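Long-range contact in enoyl-CoA hydratase (Mycobacterium smegmatis, PDB 3PE8), which probably catalyses the reversible hydration of enoyl-CoA thioesters, belongs to the crotonase family and binds a zinc ion: residues Asp90-Val95 / Ala201-Leu206. Numbering follows the deposited sequence.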
loop_
_atom_site.group_PDB
_atom_site.type_symbol
_atom_site.label_atom_id
_atom_site.label_comp_id
_atom_site.label_asym_id
_atom_site.label_seq_id
_atom_site.Cartn_x
_atom_site.Cartn_y
_atom_site.Cartn_z
ATOM N N ASP A 90 -3.709 -16.238 15.287
ATOM C CA ASP A 90 -4.720 -16.098 14.259
ATOM C C ASP A 90 -5.963 -16.864 14.704
ATOM O O ASP A 90 -5.886 -18.037 15.078
ATOM C CB ASP A 90 -4.231 -16.643 12.915
ATOM C CG ASP A 90 -5.237 -16.417 11.789
ATOM O OD1 ASP A 90 -5.896 -15.362 11.761
ATOM O OD2 ASP A 90 -5.329 -17.294 10.901
ATOM N N MET A 91 -7.102 -16.197 14.669
ATOM C CA MET A 91 -8.359 -16.766 15.146
ATOM C C MET A 91 -9.444 -16.402 14.144
ATOM O O MET A 91 -9.421 -15.314 13.565
ATOM C CB MET A 91 -8.701 -16.198 16.522
ATOM C CG MET A 91 -7.746 -16.662 17.618
ATOM S SD MET A 91 -8.251 -15.970 19.186
ATOM C CE MET A 91 -9.716 -16.967 19.540
ATOM N N THR A 92 -10.409 -17.298 13.965
ATOM C CA THR A 92 -11.599 -16.994 13.176
ATOM C C THR A 92 -12.832 -16.914 14.046
ATOM O O THR A 92 -13.891 -16.530 13.551
ATOM C CB THR A 92 -11.839 -18.010 12.091
ATOM O OG1 THR A 92 -12.140 -19.292 12.667
ATOM C CG2 THR A 92 -10.613 -18.092 11.150
ATOM N N LYS A 93 -12.715 -17.281 15.325
ATOM C CA LYS A 93 -13.829 -17.147 16.281
ATOM C C LYS A 93 -13.760 -15.763 16.951
ATOM O O LYS A 93 -12.697 -15.329 17.362
ATOM C CB LYS A 93 -13.744 -18.259 17.329
ATOM C CG LYS A 93 -13.871 -19.660 16.718
ATOM C CD LYS A 93 -13.841 -20.749 17.732
ATOM C CE LYS A 93 -13.827 -22.100 17.062
ATOM N NZ LYS A 93 -13.635 -23.184 18.063
ATOM N N PRO A 94 -14.902 -15.096 17.115
ATOM C CA PRO A 94 -14.873 -13.774 17.669
ATOM C C PRO A 94 -14.416 -13.700 19.120
ATOM O O PRO A 94 -14.769 -14.553 19.919
ATOM C CB PRO A 94 -16.331 -13.326 17.609
ATOM C CG PRO A 94 -16.997 -14.205 16.676
ATOM C CD PRO A 94 -16.232 -15.460 16.607
ATOM N N VAL A 95 -13.656 -12.653 19.434
ATOM C CA VAL A 95 -13.167 -12.359 20.780
ATOM C C VAL A 95 -13.740 -11.023 21.239
ATOM O O VAL A 95 -13.508 -9.987 20.617
ATOM C CB VAL A 95 -11.628 -12.284 20.854
ATOM C CG1 VAL A 95 -11.169 -11.959 22.289
ATOM C CG2 VAL A 95 -11.012 -13.631 20.428
ATOM N N ALA A 201 -20.401 -19.148 8.441
ATOM C CA ALA A 201 -20.394 -17.804 7.876
ATOM C C ALA A 201 -19.749 -16.753 8.802
ATOM O O ALA A 201 -18.976 -15.878 8.351
ATOM C CB ALA A 201 -21.828 -17.388 7.516
ATOM N N VAL A 202 -20.057 -16.822 10.099
ATOM C CA VAL A 202 -19.423 -15.945 11.118
ATOM C C VAL A 202 -17.882 -16.036 10.973
ATOM O O VAL A 202 -17.161 -15.030 10.892
ATOM C CB VAL A 202 -19.898 -16.306 12.536
ATOM C CG1 VAL A 202 -18.943 -15.770 13.643
ATOM C CG2 VAL A 202 -21.368 -15.862 12.755
ATOM N N ARG A 203 -17.376 -17.267 10.940
ATOM C CA ARG A 203 -15.940 -17.481 10.882
ATOM C C ARG A 203 -15.349 -17.046 9.552
ATOM O O ARG A 203 -14.270 -16.466 9.532
ATOM C CB ARG A 203 -15.598 -18.940 11.195
ATOM C CG ARG A 203 -15.951 -19.305 12.642
ATOM C CD ARG A 203 -15.754 -20.805 12.923
ATOM N NE ARG A 203 -16.496 -21.202 14.138
ATOM C CZ ARG A 203 -16.520 -22.437 14.628
ATOM N NH1 ARG A 203 -15.856 -23.407 14.008
ATOM N NH2 ARG A 203 -17.215 -22.716 15.728
ATOM N N ALA A 204 -16.034 -17.330 8.448
ATOM C CA ALA A 204 -15.558 -16.904 7.135
ATOM C C ALA A 204 -15.522 -15.366 7.033
ATOM O O ALA A 204 -14.544 -14.773 6.547
ATOM C CB ALA A 204 -16.427 -17.540 6.011
ATOM N N LEU A 205 -16.556 -14.714 7.541
ATOM C CA LEU A 205 -16.612 -13.263 7.477
ATOM C C LEU A 205 -15.563 -12.656 8.405
ATOM O O LEU A 205 -14.847 -11.729 8.015
ATOM C CB LEU A 205 -18.007 -12.727 7.768
ATOM C CG LEU A 205 -18.129 -11.210 7.603
ATOM C CD1 LEU A 205 -17.492 -10.577 6.327
ATOM C CD2 LEU A 205 -19.600 -10.811 7.712
ATOM N N LEU A 206 -15.416 -13.180 9.622
ATOM C CA LEU A 206 -14.383 -12.636 10.536
ATOM C C LEU A 206 -12.944 -12.885 10.021
ATOM O O LEU A 206 -12.084 -12.027 10.114
ATOM C CB LEU A 206 -14.565 -13.129 11.975
ATOM C CG LEU A 206 -13.618 -12.485 12.973
ATOM C CD1 LEU A 206 -13.774 -10.935 12.989
ATOM C CD2 LEU A 206 -13.844 -13.050 14.371
#
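Pro94 and Leu206 form the tightly packed half of this contact, in which the loop leading into strand 95-99 of the crotonase-fold core sheet lies against the first turns of the long helix 199-234. Leu206 CG stands anti to the backbone N (chi1 -174°), and the CD2 methyl beyond it reaches the loop backbone, 3.5 Å from Pro94 CA. Leucine suits this place because its chain carries an apolar methyl far enough from the helix to touch Thr92 O, Lys93 C and the proline together. On the rigid proline ring, CG also meets Val202 CG1 at 3.9 Å, the two side chains crossing at about a right angle. Ile194 of helix 183-195 packs on both Pro94 and Val202, and Leu158 of a second subunit touches the proline, so apolar residues fit this buried end.

On the more exposed side, the oxygens of Thr92 rest on carbon atoms of Arg203, and no hydrogen bond joins the two segments. Thr92 crosses Arg203 at about a right angle, its short side chain letting OG1 lie 3.8 Å from Arg203 CB. Lys93, itself buried, runs side by side with Arg203 in the same direction; the long methylene chain of the lysine suits this role, placing CE over the centre of one guanidinium face, 3.6 Å above its plane. Their like charges come fairly close, with NZ of Lys93 4.3 Å from NH2 of Arg203. The repulsion is probably offset by separate partners: Arg203 forms a salt bridge with Asp55, while the carbonyl oxygens of Ala48, Gln49 and Val54 take up the buried ammonium group of Lys93. Thr92 O, buried without a hydrogen-bond partner, receives a CA-H...O contact from Arg203 CA at 3.5 Å, with an angle of 152° at the hydrogen.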